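Local atomic coordinates of sensor histidine kinase CusS (Escherichia coli, PDB entry 5KU5), a protein that senses periplasmic copper and silver ions and, as the histidine kinase of a two-component system, activates the response regulator CusR by phosphorylation. Residues E8-D13 with I132-D137; N48-L53 with S109-I114; G58-H63 with A67-E72. All blocks are in the same frame, centred on the assembly; numbering follows the deposited sequence. Where two conformers were deposited one is given.

Contact 1: E8-D13 with I132-D137; sequences EQDIND and IALSID
Leu-134 is the first residue of 132-137 to meet helix segment 8-13, and it does so with a single methyl. Its CD2 lies 3.8 Å from Asp-10 CB and 3.8 Å from Asp-13 CB, so it rests against two side chains one helical turn apart. The torsions explain the reach: CG is anti to the backbone N (chi1 176°), which sets CD2 against the helix. Ser-135 joins through its backbone. One water donates to Ser-135 O at 2.8 Å and to Asp-10 OD1 at 2.8 Å, bridging strand end and helix where no direct hydrogen bond crosses. Ile-136, at the N-cap position of helix 137-146, presents CG2 to the other carboxylate oxygen, 3.3 Å from Asp-10 OD2; the two side chains cross at nearly a right angle, while the longer CG1 branch leads away from helix 2-25. The carboxylate of Asp-10 is therefore lined by methyls on this side, yet its oxygens have polar partners: OD1 is hydrogen-bonded to His-139 NE2 as well as to the water, and OD2 forms a salt bridge with Arg-112 NH1. In this periplasmic sensor domain of CusS, which has the PAS-like PDC fold, the chemistry implies an acid buried among Leu-134, Ile-136, His-139 and Arg-112, probably stabilised as the carboxylate by its arginine, that joins helix 2-25 to the sheet.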
loop_
_atom_site.group_PDB
_atom_site.type_symbol
_atom_site.label_atom_id
_atom_site.label_comp_id
_atom_site.label_asym_id
_atom_site.label_seq_id
_atom_site.Cartn_x
_atom_site.Cartn_y
_atom_site.Cartn_z
ATOM N N GLU A 8 3.118 -1.120 14.412
ATOM C CA GLU A 8 4.204 -0.450 13.683
ATOM C C GLU A 8 4.096 -0.630 12.163
ATOM O O GLU A 8 4.368 0.315 11.415
ATOM C CB GLU A 8 5.579 -0.918 14.186
ATOM C CG GLU A 8 5.934 -0.434 15.591
ATOM C CD GLU A 8 6.148 1.073 15.683
ATOM O OE1 GLU A 8 6.742 1.669 14.756
ATOM O OE2 GLU A 8 5.725 1.671 16.695
ATOM N N GLN A 9 3.702 -1.826 11.717
ATOM C CA GLN A 9 3.352 -2.057 10.303
ATOM C C GLN A 9 2.321 -1.032 9.818
ATOM O O GLN A 9 2.517 -0.386 8.790
ATOM C CB GLN A 9 2.781 -3.467 10.078
ATOM C CG GLN A 9 3.794 -4.595 10.021
ATOM C CD GLN A 9 3.137 -5.928 9.683
ATOM O OE1 GLN A 9 2.152 -6.321 10.314
ATOM N NE2 GLN A 9 3.670 -6.626 8.680
ATOM N N ASP A 10 1.240 -0.892 10.582
ATOM C CA ASP A 10 0.149 0.038 10.257
ATOM C C ASP A 10 0.588 1.496 10.301
ATOM O O ASP A 10 0.277 2.263 9.393
ATOM C CB ASP A 10 -1.038 -0.162 11.207
ATOM C CG ASP A 10 -1.676 -1.530 11.067
ATOM O OD1 ASP A 10 -1.282 -2.284 10.151
ATOM O OD2 ASP A 10 -2.569 -1.863 11.871
ATOM N N ILE A 11 1.307 1.867 11.358
ATOM C CA ILE A 11 1.828 3.235 11.515
ATOM C C ILE A 11 2.697 3.649 10.317
ATOM O O ILE A 11 2.587 4.776 9.832
ATOM C CB ILE A 11 2.583 3.392 12.858
ATOM C CG1 ILE A 11 1.567 3.425 14.011
ATOM C CG2 ILE A 11 3.441 4.655 12.886
ATOM C CD1 ILE A 11 2.148 3.104 15.371
ATOM N N ASN A 12 3.532 2.727 9.840
ATOM C CA ASN A 12 4.354 2.959 8.653
ATOM C C ASN A 12 3.521 3.195 7.385
ATOM O O ASN A 12 3.814 4.110 6.611
ATOM C CB ASN A 12 5.323 1.789 8.447
ATOM C CG ASN A 12 6.256 1.998 7.268
ATOM O OD1 ASN A 12 6.305 1.176 6.351
ATOM N ND2 ASN A 12 6.993 3.105 7.279
ATOM N N ASP A 13 2.496 2.368 7.176
ATOM C CA ASP A 13 1.550 2.563 6.064
ATOM C C ASP A 13 0.819 3.903 6.183
ATOM O O ASP A 13 0.694 4.632 5.198
ATOM C CB ASP A 13 0.522 1.422 5.994
ATOM C CG ASP A 13 1.138 0.081 5.594
ATOM O OD1 ASP A 13 2.333 0.036 5.224
ATOM O OD2 ASP A 13 0.413 -0.939 5.644
ATOM N N ILE A 132 -7.502 9.682 8.535
ATOM C CA ILE A 132 -7.100 8.508 7.750
ATOM C C ILE A 132 -7.347 7.260 8.591
ATOM O O ILE A 132 -6.866 7.190 9.715
ATOM C CB ILE A 132 -5.593 8.543 7.388
ATOM C CG1 ILE A 132 -5.205 9.887 6.753
ATOM C CG2 ILE A 132 -5.244 7.390 6.445
ATOM C CD1 ILE A 132 -3.709 10.119 6.662
ATOM N N ALA A 133 -8.069 6.284 8.037
ATOM C CA ALA A 133 -8.355 5.016 8.711
ATOM C C ALA A 133 -7.855 3.838 7.870
ATOM O O ALA A 133 -8.253 3.693 6.718
ATOM C CB ALA A 133 -9.849 4.887 8.964
ATOM N N LEU A 134 -6.992 3.006 8.457
ATOM C CA LEU A 134 -6.443 1.808 7.805
ATOM C C LEU A 134 -7.062 0.554 8.416
ATOM O O LEU A 134 -7.159 0.442 9.638
ATOM C CB LEU A 134 -4.917 1.758 7.973
ATOM C CG LEU A 134 -4.175 0.522 7.440
ATOM C CD1 LEU A 134 -4.281 0.448 5.927
ATOM C CD2 LEU A 134 -2.716 0.539 7.866
ATOM N N SER A 135 -7.455 -0.393 7.564
ATOM C CA SER A 135 -8.091 -1.634 8.015
ATOM C C SER A 135 -7.138 -2.511 8.824
ATOM O O SER A 135 -6.012 -2.766 8.397
ATOM C CB SER A 135 -8.621 -2.442 6.830
ATOM O OG SER A 135 -9.076 -3.717 7.259
ATOM N N ILE A 136 -7.611 -2.977 9.978
ATOM C CA ILE A 136 -6.837 -3.870 10.848
ATOM C C ILE A 136 -7.511 -5.233 11.042
ATOM O O ILE A 136 -7.116 -5.996 11.919
ATOM C CB ILE A 136 -6.541 -3.207 12.219
ATOM C CG1 ILE A 136 -7.813 -3.013 13.059
ATOM C CG2 ILE A 136 -5.854 -1.868 12.008
ATOM C CD1 ILE A 136 -7.546 -2.547 14.476
ATOM N N ASP A 137 -8.505 -5.549 10.216
ATOM C CA ASP A 137 -9.289 -6.778 10.394
ATOM C C ASP A 137 -8.438 -8.034 10.257
ATOM O O ASP A 137 -8.618 -8.987 11.015
ATOM C CB ASP A 137 -10.456 -6.838 9.409
ATOM C CG ASP A 137 -11.449 -5.718 9.624
ATOM O OD1 ASP A 137 -11.120 -4.560 9.291
ATOM O OD2 ASP A 137 -12.562 -5.988 10.115
HETATM O O HOH W 1 -3.290 -3.444 8.666
#

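Contact 2: N48-L53 with S109-I114; sequences NVLISL and SNWRMI
Leu-50 lays its CD1 methyl over one face of the Trp-111 indole, above the six-membered ring. The methyl sits 3.3 Å above the ring plane and 3.8 Å from the centroid of that ring, in a direction 28° off the ring normal, which meets the geometry of a CH-pi contact shifted toward the rim. The distances place it: Leu-50 CD1 is 3.4 Å from Trp-111 CZ2 and 3.5 Å from Trp-111 CH2, with Leu-50 CG following at 3.7 Å from the same CH2. A different part of the indole meets the backbone of Asn-48, whose carbonyl O approaches the ring edge near its plane, 3.6 Å from Trp-111 CZ3. One residue of strand 49-54 thus covers a face while the residue just before the strand borders the rim.

The two strands are not sheet neighbours. Strand 125-135 runs between them, and the closest CA pair, Val-49 and Trp-111, is 8.6 Å apart, so the indole spans the middle strand, packing on Ala-133 and Ser-135 as it goes. Its NE1 is hydrogen-bonded to Pro-94 O, which helps fix the ring's rotation. Ser-47 and His-108, which bind silver together with Met-96 and Met-98, lie close by in sequence, and a silver ion is about 5 Å from the indole. No hydrogen bond crosses between 48-53 and 109-114: the contact is apolar, a CH-pi packing beside the metal site, with the indole's N-H satisfied by Pro-94 O.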
loop_
_atom_site.group_PDB
_atom_site.type_symbol
_atom_site.label_atom_id
_atom_site.label_comp_id
_atom_site.label_asym_id
_atom_site.label_seq_id
_atom_site.Cartn_x
_atom_site.Cartn_y
_atom_site.Cartn_z
ATOM N N ASN A 48 -8.391 -0.785 1.236
ATOM C CA ASN A 48 -8.347 -0.998 2.692
ATOM C C ASN A 48 -8.178 0.281 3.536
ATOM O O ASN A 48 -7.792 0.205 4.707
ATOM C CB ASN A 48 -7.221 -1.992 3.008
ATOM C CG ASN A 48 -5.835 -1.446 2.677
ATOM O OD1 ASN A 48 -5.682 -0.531 1.863
ATOM N ND2 ASN A 48 -4.818 -2.013 3.307
ATOM N N VAL A 49 -8.471 1.441 2.949
ATOM C CA VAL A 49 -8.301 2.730 3.617
ATOM C C VAL A 49 -9.549 3.591 3.414
ATOM O O VAL A 49 -10.084 3.669 2.307
ATOM C CB VAL A 49 -7.051 3.482 3.093
ATOM C CG1 VAL A 49 -6.968 4.902 3.653
ATOM C CG2 VAL A 49 -5.787 2.709 3.437
ATOM N N LEU A 50 -10.007 4.217 4.496
ATOM C CA LEU A 50 -11.057 5.231 4.442
ATOM C C LEU A 50 -10.461 6.541 4.919
ATOM O O LEU A 50 -9.615 6.549 5.821
ATOM C CB LEU A 50 -12.227 4.856 5.347
ATOM C CG LEU A 50 -13.013 3.602 4.968
ATOM C CD1 LEU A 50 -13.987 3.258 6.083
ATOM C CD2 LEU A 50 -13.742 3.781 3.643
ATOM N N ILE A 51 -10.883 7.644 4.302
ATOM C CA ILE A 51 -10.462 8.968 4.745
ATOM C C ILE A 51 -11.660 9.902 4.883
ATOM O O ILE A 51 -12.711 9.680 4.275
ATOM C CB ILE A 51 -9.363 9.583 3.830
ATOM C CG1 ILE A 51 -9.934 10.113 2.506
ATOM C CG2 ILE A 51 -8.243 8.581 3.568
ATOM C CD1 ILE A 51 -10.163 11.611 2.482
ATOM N N SER A 52 -11.482 10.939 5.697
ATOM C CA SER A 52 -12.452 12.017 5.825
ATOM C C SER A 52 -11.713 13.340 5.970
ATOM O O SER A 52 -10.769 13.444 6.757
ATOM C CB SER A 52 -13.351 11.794 7.035
ATOM O OG SER A 52 -14.329 12.821 7.124
ATOM N N LEU A 53 -12.148 14.338 5.206
ATOM C CA LEU A 53 -11.550 15.661 5.220
ATOM C C LEU A 53 -12.551 16.641 5.825
ATOM O O LEU A 53 -13.657 16.809 5.301
ATOM C CB LEU A 53 -11.172 16.078 3.797
ATOM C CG LEU A 53 -10.236 17.282 3.656
ATOM C CD1 LEU A 53 -8.845 16.959 4.183
ATOM C CD2 LEU A 53 -10.169 17.729 2.204
ATOM N N SER A 109 -14.332 -3.866 8.934
ATOM C CA SER A 109 -15.038 -3.012 9.897
ATOM C C SER A 109 -14.218 -2.563 11.124
ATOM O O SER A 109 -14.794 -2.057 12.087
ATOM C CB SER A 109 -16.330 -3.706 10.344
ATOM O OG SER A 109 -16.053 -4.877 11.088
ATOM N N ASN A 110 -12.892 -2.716 11.086
ATOM C CA ASN A 110 -12.018 -2.324 12.207
ATOM C C ASN A 110 -10.815 -1.549 11.705
ATOM O O ASN A 110 -10.188 -1.954 10.726
ATOM C CB ASN A 110 -11.547 -3.549 12.984
ATOM C CG ASN A 110 -12.687 -4.290 13.643
ATOM O OD1 ASN A 110 -13.204 -3.867 14.676
ATOM N ND2 ASN A 110 -13.092 -5.398 13.041
ATOM N N TRP A 111 -10.482 -0.449 12.384
ATOM C CA TRP A 111 -9.552 0.545 11.838
ATOM C C TRP A 111 -8.568 1.098 12.866
ATOM O O TRP A 111 -8.904 1.250 14.044
ATOM C CB TRP A 111 -10.334 1.714 11.215
ATOM C CG TRP A 111 -11.479 1.274 10.362
ATOM C CD1 TRP A 111 -12.753 1.025 10.775
ATOM C CD2 TRP A 111 -11.447 0.993 8.959
ATOM N NE1 TRP A 111 -13.523 0.617 9.715
ATOM C CE2 TRP A 111 -12.745 0.584 8.588
ATOM C CE3 TRP A 111 -10.447 1.053 7.978
ATOM C CZ2 TRP A 111 -13.075 0.235 7.272
ATOM C CZ3 TRP A 111 -10.772 0.707 6.667
ATOM C CH2 TRP A 111 -12.080 0.303 6.328
ATOM N N ARG A 112 -7.352 1.385 12.399
ATOM C CA ARG A 112 -6.412 2.252 13.107
ATOM C C ARG A 112 -6.528 3.617 12.456
ATOM O O ARG A 112 -6.367 3.729 11.233
ATOM C CB ARG A 112 -4.970 1.741 13.018
ATOM C CG ARG A 112 -4.538 0.972 14.249
ATOM C CD ARG A 112 -3.061 0.616 14.251
ATOM N NE ARG A 112 -2.768 -0.144 15.467
ATOM C CZ ARG A 112 -2.882 -1.464 15.615
ATOM N NH1 ARG A 112 -3.230 -2.262 14.604
ATOM N NH2 ARG A 112 -2.616 -2.000 16.801
ATOM N N MET A 113 -6.801 4.640 13.273
ATOM C CA MET A 113 -7.064 5.992 12.780
ATOM C C MET A 113 -6.057 6.997 13.327
ATOM O O MET A 113 -5.686 6.937 14.500
ATOM C CB MET A 113 -8.485 6.428 13.156
ATOM C CG MET A 113 -8.902 7.786 12.597
ATOM S SD MET A 113 -8.491 9.186 13.665
ATOM C CE MET A 113 -9.662 8.952 14.999
ATOM N N ILE A 114 -5.634 7.918 12.463
ATOM C CA ILE A 114 -4.862 9.094 12.846
ATOM C C ILE A 114 -5.483 10.301 12.157
ATOM O O ILE A 114 -6.289 10.150 11.231
ATOM C CB ILE A 114 -3.366 8.989 12.463
ATOM C CG1 ILE A 114 -3.176 8.742 10.958
ATOM C CG2 ILE A 114 -2.694 7.885 13.268
ATOM C CD1 ILE A 114 -1.792 9.102 10.467
#

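Contact 3: G58-H63 with A67-E72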
loop_
_atom_site.group_PDB
_atom_site.type_symbol
_atom_site.label_atom_id
_atom_site.label_comp_id
_atom_site.label_asym_id
_atom_site.label_seq_id
_atom_site.Cartn_x
_atom_site.Cartn_y
_atom_site.Cartn_z
ATOM N N GLY A 58 -14.836 22.214 11.339
ATOM C CA GLY A 58 -15.012 20.824 11.748
ATOM C C GLY A 58 -16.164 20.115 11.057
ATOM O O GLY A 58 -16.710 19.155 11.604
ATOM N N LYS A 59 -16.527 20.577 9.862
ATOM C CA LYS A 59 -17.571 19.947 9.055
ATOM C C LYS A 59 -16.918 19.188 7.901
ATOM O O LYS A 59 -15.994 19.696 7.267
ATOM C CB LYS A 59 -18.549 20.998 8.524
ATOM C CG LYS A 59 -19.610 20.446 7.574
ATOM C CD LYS A 59 -20.871 21.304 7.519
ATOM C CE LYS A 59 -20.601 22.754 7.137
ATOM N NZ LYS A 59 -19.779 22.894 5.902
ATOM N N THR A 60 -17.418 17.985 7.628
ATOM C CA THR A 60 -16.855 17.120 6.592
ATOM C C THR A 60 -17.104 17.681 5.188
ATOM O O THR A 60 -18.249 17.878 4.784
ATOM C CB THR A 60 -17.427 15.690 6.696
ATOM O OG1 THR A 60 -17.107 15.152 7.982
ATOM C CG2 THR A 60 -16.851 14.777 5.612
ATOM N N VAL A 61 -16.016 17.940 4.465
ATOM C CA VAL A 61 -16.065 18.400 3.072
ATOM C C VAL A 61 -16.011 17.217 2.101
ATOM O O VAL A 61 -16.629 17.263 1.035
ATOM C CB VAL A 61 -14.945 19.445 2.798
ATOM C CG1 VAL A 61 -14.572 19.551 1.317
ATOM C CG2 VAL A 61 -15.387 20.802 3.316
ATOM N N TYR A 62 -15.265 16.172 2.457
ATOM C CA TYR A 62 -15.209 14.949 1.661
ATOM C C TYR A 62 -14.960 13.734 2.554
ATOM O O TYR A 62 -14.269 13.836 3.567
ATOM C CB TYR A 62 -14.111 15.060 0.596
ATOM C CG TYR A 62 -13.859 13.774 -0.163
ATOM C CD1 TYR A 62 -14.653 13.414 -1.253
ATOM C CD2 TYR A 62 -12.839 12.903 0.224
ATOM C CE1 TYR A 62 -14.430 12.228 -1.941
ATOM C CE2 TYR A 62 -12.609 11.716 -0.456
ATOM C CZ TYR A 62 -13.405 11.383 -1.537
ATOM O OH TYR A 62 -13.171 10.205 -2.208
ATOM N N HIS A 63 -15.540 12.598 2.172
ATOM C CA HIS A 63 -15.194 11.302 2.755
ATOM C C HIS A 63 -15.310 10.195 1.705
ATOM O O HIS A 63 -15.956 10.378 0.673
ATOM C CB HIS A 63 -16.058 11.000 3.987
ATOM C CG HIS A 63 -17.514 10.820 3.686
ATOM N ND1 HIS A 63 -18.074 9.586 3.435
ATOM C CD2 HIS A 63 -18.526 11.716 3.608
ATOM C CE1 HIS A 63 -19.368 9.730 3.210
ATOM N NE2 HIS A 63 -19.667 11.013 3.306
ATOM N N ALA A 67 -18.028 3.638 2.500
ATOM C CA ALA A 67 -18.563 3.542 3.859
ATOM C C ALA A 67 -19.154 4.871 4.330
ATOM O O ALA A 67 -19.006 5.892 3.655
ATOM C CB ALA A 67 -17.456 3.106 4.809
ATOM N N PRO A 68 -19.829 4.859 5.493
ATOM C CA PRO A 68 -20.148 6.114 6.172
ATOM C C PRO A 68 -18.894 6.893 6.578
ATOM O O PRO A 68 -17.807 6.314 6.685
ATOM C CB PRO A 68 -20.919 5.658 7.416
ATOM C CG PRO A 68 -21.527 4.359 7.031
ATOM C CD PRO A 68 -20.550 3.716 6.088
ATOM N N ASP A 69 -19.066 8.197 6.784
ATOM C CA ASP A 69 -17.994 9.091 7.230
ATOM C C ASP A 69 -17.392 8.567 8.536
ATOM O O ASP A 69 -18.114 8.390 9.521
ATOM C CB ASP A 69 -18.568 10.506 7.420
ATOM C CG ASP A 69 -17.524 11.541 7.838
ATOM O OD1 ASP A 69 -16.314 11.237 7.903
ATOM O OD2 ASP A 69 -17.936 12.685 8.109
ATOM N N ILE A 70 -16.080 8.305 8.530
ATOM C CA ILE A 70 -15.384 7.808 9.732
ATOM C C ILE A 70 -15.419 8.784 10.911
ATOM O O ILE A 70 -15.377 8.345 12.061
ATOM C CB ILE A 70 -13.918 7.351 9.469
ATOM C CG1 ILE A 70 -13.017 8.509 9.003
ATOM C CG2 ILE A 70 -13.894 6.168 8.504
ATOM C CD1 ILE A 70 -11.595 8.090 8.689
ATOM N N ARG A 71 -15.534 10.084 10.630
ATOM C CA ARG A 71 -15.666 11.105 11.684
ATOM C C ARG A 71 -16.904 10.932 12.572
ATOM O O ARG A 71 -16.917 11.422 13.702
ATOM C CB ARG A 71 -15.644 12.519 11.090
ATOM C CG ARG A 71 -14.287 12.902 10.515
ATOM C CD ARG A 71 -14.257 14.335 10.022
ATOM N NE ARG A 71 -14.384 15.281 11.137
ATOM C CZ ARG A 71 -15.319 16.228 11.273
ATOM N NH1 ARG A 71 -16.270 16.434 10.355
ATOM N NH2 ARG A 71 -15.292 17.005 12.353
ATOM N N GLU A 72 -17.921 10.228 12.072
ATOM C CA GLU A 72 -19.074 9.831 12.893
ATOM C C GLU A 72 -18.731 8.784 13.967
ATOM O O GLU A 72 -19.517 8.571 14.889
ATOM C CB GLU A 72 -20.206 9.283 12.016
ATOM C CG GLU A 72 -20.736 10.252 10.967
ATOM C CD GLU A 72 -21.978 9.745 10.248
ATOM O OE1 GLU A 72 -22.530 8.694 10.631
ATOM O OE2 GLU A 72 -22.415 10.409 9.287
#
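Thr-60 and Arg-71 meet through hydroxyl and guanidinium, and Asp-69 completes the chain of bonds. Thr-60 OG1 donates to Asp-69 OD2 at 2.6 Å, reaching the carboxylate on its syn side, and accepts from Arg-71 NH1 at 2.8 Å, the hydroxyl lying in the guanidinium plane. The arginine gets there by a bend: its chain is extended at chi2 and then folds at chi3 (67°), sliding past the threonine in the opposite direction. The same bend brings NH2 to Gly-58 O at 2.7 Å, from above the carbonyl plane; NH1 adds a weak bond to that oxygen at 3.0 Å.

Asp-69 has its CG anti to the backbone N (chi1 -178°), which carries OD2 to the Thr-60 hydroxyl. Its OD1 accepts from Arg-71 N at 3.1 Å, an Asx turn leading into the 3-10 segment 70-72. The methylene of this same residue makes a CH-pi contact with His-63: CB stands over the centre of the imidazole, 4.0 Å from the centroid and 13° off the normal, while ring and carboxylate planes are nearly parallel.

Asp-69 OD1 also bonds Ser-52 OG of strand 49-54, so the loop lies over the sheet, across strands 49-54 and 125-135. Tyr-62 points the other way, onto helix 32-44, whereas Ile-70 packs inward on Tyr-131 and Ala-133 of strand 125-135.

All three contacts meet on one antiparallel sheet. Contacts 1 and 2, with centres about 8 Å apart, are buried and share strand 125-135, directly in contact 1 and as the strand crossed in contact 2; Ala-133 N to Leu-50 O, a probable hydrogen bond of 2.7 Å, ties them. Contact 3 is only partly buried and lies at the edge strand 60-63, about 19 Å from contact 1 between centres, with the Leu-53 N to Tyr-62 O pairing leading back to contact 2. Chemistry follows place: a water bridge, a salt bridge and methyls at the helix-sheet junction, ring packing across the middle strand, and direct side-chain hydrogen bonds at the margin.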